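Local coordinates for protein O-methyltransferase family 2 (Planctopirus limnophila, PDB 5I2H) that probably transfers methyl groups from S-adenosyl-L-methionine to hydroxyl groups as a dimeric O-methyltransferase, and binds the flavone apigenin, at residues 7-17 with 170-178. Sequence-based numbering, arbitrary orientation. Where two conformers were deposited one is given.
Sequences KDALRFPPTDV and WNVAPRFAD
R175 lays its guanidinium flat on the ring of F12, the two planes 1° apart and their centres separated by 3.8 Å, a cation-pi stack. The rim of the same ring meets D178, whose CG lies 3.7 Å from F12 CZ with the carboxylate turned nearly perpendicular to it. Near the start of segment 7-17, K7 crosses one face of W170: CE makes a CH-pi contact 3.4 Å from the centroid of the six-membered ring, and the turn at chi4 (63°) keeps NZ almost on the ring normal, a cation-pi contact at 4.6 Å from that centroid. Between these two sites the P174 ring points into the loop backbone, its CG 3.3 Å from R11 O and 3.5 Å from A9 O. P13 CG sits 3.4 Å from the backbone O of N171, and farther along V17 CG1 meets its amide CG.

No direct hydrogen bond joins 7-17 to 170-178; water does this work. One molecule donates to both L10 O and P174 O, a second links P13 O to R175 NH2 in the guanidinium plane, and a third connects T15 O and V17 N with N171 OD1. Within the loop, D8 OD1 accepts from L10 N, an Asx turn, and from R11 N, an Asx motif. N171 ND2 is held by G167 O and by F104 O of the second subunit, which borders this contact. Specificity here thus probably rests on shape, ring-cation attraction and ordered waters that satisfy backbone carbonyls.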
loop_
_atom_site.group_PDB
_atom_site.type_symbol
_atom_site.label_atom_id
_atom_site.label_comp_id
_atom_site.label_asym_id
_atom_site.label_seq_id
_atom_site.Cartn_x
_atom_site.Cartn_y
_atom_site.Cartn_z
ATOM N N LYS A 7 -14.675 -29.638 13.924
ATOM C CA LYS A 7 -13.755 -28.680 13.321
ATOM C C LYS A 7 -12.579 -28.438 14.256
ATOM O O LYS A 7 -12.771 -28.096 15.430
ATOM C CB LYS A 7 -14.495 -27.374 13.032
ATOM C CG LYS A 7 -13.652 -26.320 12.346
ATOM C CD LYS A 7 -14.490 -25.084 11.973
ATOM C CE LYS A 7 -13.585 -24.042 11.308
ATOM N NZ LYS A 7 -13.044 -24.601 10.025
ATOM N N ASP A 8 -11.363 -28.598 13.727
ATOM C CA ASP A 8 -10.129 -28.487 14.509
ATOM C C ASP A 8 -9.715 -27.023 14.626
ATOM O O ASP A 8 -9.314 -26.417 13.631
ATOM C CB ASP A 8 -9.043 -29.310 13.825
ATOM C CG ASP A 8 -7.743 -29.397 14.628
ATOM O OD1 ASP A 8 -7.539 -28.667 15.625
ATOM O OD2 ASP A 8 -6.907 -30.249 14.244
ATOM N N ALA A 9 -9.798 -26.443 15.831
ATOM C CA ALA A 9 -9.408 -25.050 16.033
ATOM C C ALA A 9 -7.984 -24.913 16.564
ATOM O O ALA A 9 -7.542 -23.783 16.849
ATOM C CB ALA A 9 -10.386 -24.339 16.995
ATOM N N LEU A 10 -7.249 -26.030 16.692
ATOM C CA LEU A 10 -5.895 -26.000 17.242
ATOM C C LEU A 10 -4.805 -26.179 16.203
ATOM O O LEU A 10 -3.653 -25.797 16.465
ATOM C CB LEU A 10 -5.721 -27.084 18.315
ATOM C CG LEU A 10 -6.600 -26.859 19.555
ATOM C CD1 LEU A 10 -6.456 -28.025 20.519
ATOM C CD2 LEU A 10 -6.287 -25.524 20.264
ATOM N N ARG A 11 -5.122 -26.752 15.049
ATOM C CA ARG A 11 -4.098 -26.944 14.035
ATOM C C ARG A 11 -3.609 -25.589 13.542
ATOM O O ARG A 11 -4.412 -24.704 13.219
ATOM C CB ARG A 11 -4.652 -27.762 12.877
ATOM C CG ARG A 11 -3.622 -28.000 11.779
ATOM C CD ARG A 11 -3.251 -29.468 11.653
ATOM N NE ARG A 11 -4.246 -30.242 10.914
ATOM C CZ ARG A 11 -4.075 -30.716 9.687
ATOM N NH1 ARG A 11 -5.039 -31.420 9.107
ATOM N NH2 ARG A 11 -2.943 -30.496 9.040
ATOM N N PHE A 12 -2.287 -25.427 13.479
ATOM C CA PHE A 12 -1.719 -24.175 12.995
ATOM C C PHE A 12 -1.984 -24.027 11.494
ATOM O O PHE A 12 -1.999 -25.016 10.763
ATOM C CB PHE A 12 -0.212 -24.113 13.235
ATOM C CG PHE A 12 0.179 -24.234 14.671
ATOM C CD1 PHE A 12 -0.456 -23.489 15.660
ATOM C CD2 PHE A 12 1.187 -25.108 15.037
ATOM C CE1 PHE A 12 -0.079 -23.604 16.996
ATOM C CE2 PHE A 12 1.570 -25.238 16.362
ATOM C CZ PHE A 12 0.939 -24.481 17.348
ATOM N N PRO A 13 -2.211 -22.815 10.998
ATOM C CA PRO A 13 -2.395 -22.662 9.555
ATOM C C PRO A 13 -1.127 -23.041 8.819
ATOM O O PRO A 13 -0.010 -22.893 9.348
ATOM C CB PRO A 13 -2.737 -21.174 9.392
ATOM C CG PRO A 13 -2.447 -20.542 10.639
ATOM C CD PRO A 13 -2.378 -21.554 11.738
ATOM N N PRO A 14 -1.254 -23.578 7.606
ATOM C CA PRO A 14 -0.072 -24.114 6.908
ATOM C C PRO A 14 0.841 -23.039 6.342
ATOM O O PRO A 14 2.005 -23.333 6.060
ATOM C CB PRO A 14 -0.687 -24.960 5.785
ATOM C CG PRO A 14 -2.000 -24.324 5.529
ATOM C CD PRO A 14 -2.503 -23.883 6.897
ATOM N N THR A 15 0.351 -21.812 6.170
ATOM C CA THR A 15 1.165 -20.664 5.796
ATOM C C THR A 15 0.738 -19.505 6.671
ATOM O O THR A 15 -0.313 -19.552 7.310
ATOM C CB THR A 15 0.985 -20.280 4.315
ATOM O OG1 THR A 15 -0.421 -20.271 3.989
ATOM C CG2 THR A 15 1.695 -21.294 3.410
ATOM N N ASP A 16 1.541 -18.449 6.664
ATOM C CA ASP A 16 1.303 -17.265 7.485
ATOM C C ASP A 16 0.620 -16.219 6.604
ATOM O O ASP A 16 1.225 -15.702 5.664
ATOM C CB ASP A 16 2.618 -16.748 8.042
ATOM C CG ASP A 16 2.454 -15.566 8.985
ATOM O OD1 ASP A 16 1.343 -15.072 9.166
ATOM O OD2 ASP A 16 3.459 -15.140 9.575
ATOM N N VAL A 17 -0.638 -15.903 6.930
ATOM C CA VAL A 17 -1.440 -14.964 6.152
ATOM C C VAL A 17 -0.991 -13.519 6.340
ATOM O O VAL A 17 -1.409 -12.633 5.577
ATOM C CB VAL A 17 -2.926 -15.123 6.559
ATOM C CG1 VAL A 17 -3.140 -14.614 7.998
ATOM C CG2 VAL A 17 -3.870 -14.394 5.559
ATOM N N TRP A 170 -9.620 -17.454 12.635
ATOM C CA TRP A 170 -9.235 -18.846 12.383
ATOM C C TRP A 170 -7.732 -18.962 12.148
ATOM O O TRP A 170 -7.135 -20.001 12.446
ATOM C CB TRP A 170 -9.974 -19.444 11.178
ATOM C CG TRP A 170 -11.447 -19.647 11.383
ATOM C CD1 TRP A 170 -12.463 -19.057 10.658
ATOM C CD2 TRP A 170 -12.097 -20.512 12.349
ATOM N NE1 TRP A 170 -13.680 -19.467 11.143
ATOM C CE2 TRP A 170 -13.493 -20.368 12.160
ATOM C CE3 TRP A 170 -11.634 -21.379 13.364
ATOM C CZ2 TRP A 170 -14.436 -21.076 12.944
ATOM C CZ3 TRP A 170 -12.564 -22.088 14.121
ATOM C CH2 TRP A 170 -13.942 -21.919 13.917
ATOM N N ASN A 171 -7.101 -17.909 11.616
ATOM C CA ASN A 171 -5.657 -17.957 11.416
ATOM C C ASN A 171 -4.866 -17.730 12.695
ATOM O O ASN A 171 -3.739 -18.222 12.795
ATOM C CB ASN A 171 -5.217 -16.917 10.387
ATOM C CG ASN A 171 -5.447 -17.398 8.969
ATOM O OD1 ASN A 171 -4.576 -18.072 8.389
ATOM N ND2 ASN A 171 -6.643 -17.110 8.407
ATOM N N VAL A 172 -5.388 -16.969 13.651
ATOM C CA VAL A 172 -4.607 -16.561 14.819
ATOM C C VAL A 172 -4.987 -17.372 16.060
ATOM O O VAL A 172 -4.142 -17.606 16.929
ATOM C CB VAL A 172 -4.776 -15.056 15.099
ATOM C CG1 VAL A 172 -3.911 -14.636 16.335
ATOM C CG2 VAL A 172 -4.385 -14.230 13.841
ATOM N N ALA A 173 -6.253 -17.794 16.169
ATOM C CA ALA A 173 -6.668 -18.477 17.392
ATOM C C ALA A 173 -5.832 -19.729 17.694
ATOM O O ALA A 173 -5.547 -19.961 18.883
ATOM C CB ALA A 173 -8.168 -18.828 17.346
ATOM N N PRO A 174 -5.363 -20.524 16.708
ATOM C CA PRO A 174 -4.498 -21.669 17.067
ATOM C C PRO A 174 -3.222 -21.254 17.792
ATOM O O PRO A 174 -2.806 -21.923 18.764
ATOM C CB PRO A 174 -4.188 -22.322 15.711
ATOM C CG PRO A 174 -5.401 -21.971 14.836
ATOM C CD PRO A 174 -5.755 -20.550 15.277
ATOM N N ARG A 175 -2.570 -20.179 17.327
ATOM C CA ARG A 175 -1.413 -19.643 18.036
ATOM C C ARG A 175 -1.809 -19.169 19.425
ATOM O O ARG A 175 -1.164 -19.508 20.425
ATOM C CB ARG A 175 -0.804 -18.479 17.254
ATOM C CG ARG A 175 -0.302 -18.831 15.897
ATOM C CD ARG A 175 0.852 -19.784 15.969
ATOM N NE ARG A 175 1.159 -20.351 14.663
ATOM C CZ ARG A 175 2.094 -21.275 14.499
ATOM N NH1 ARG A 175 2.773 -21.710 15.563
ATOM N NH2 ARG A 175 2.347 -21.756 13.295
ATOM N N PHE A 176 -2.869 -18.368 19.495
ATOM C CA PHE A 176 -3.325 -17.829 20.762
ATOM C C PHE A 176 -3.519 -18.924 21.794
ATOM O O PHE A 176 -3.038 -18.811 22.930
ATOM C CB PHE A 176 -4.639 -17.079 20.554
ATOM C CG PHE A 176 -5.221 -16.540 21.826
ATOM C CD1 PHE A 176 -4.859 -15.297 22.280
ATOM C CD2 PHE A 176 -6.126 -17.274 22.550
ATOM C CE1 PHE A 176 -5.386 -14.802 23.458
ATOM C CE2 PHE A 176 -6.662 -16.802 23.736
ATOM C CZ PHE A 176 -6.291 -15.564 24.191
ATOM N N ALA A 177 -4.264 -19.974 21.427
ATOM C CA ALA A 177 -4.480 -21.066 22.368
ATOM C C ALA A 177 -3.154 -21.742 22.726
ATOM O O ALA A 177 -2.944 -22.155 23.879
ATOM C CB ALA A 177 -5.483 -22.067 21.800
ATOM N N ASP A 178 -2.246 -21.858 21.750
ATOM C CA ASP A 178 -0.983 -22.524 22.013
ATOM C C ASP A 178 -0.146 -21.765 23.039
ATOM O O ASP A 178 0.578 -22.389 23.836
ATOM C CB ASP A 178 -0.216 -22.699 20.699
ATOM C CG ASP A 178 1.083 -23.455 20.882
ATOM O OD1 ASP A 178 1.040 -24.630 21.301
ATOM O OD2 ASP A 178 2.149 -22.858 20.614
HETATM O O HOH W 1 -3.084 -24.713 19.019
HETATM O O HOH W 2 1.088 -20.997 10.897
HETATM O O HOH W 3 -1.957 -17.788 8.744
#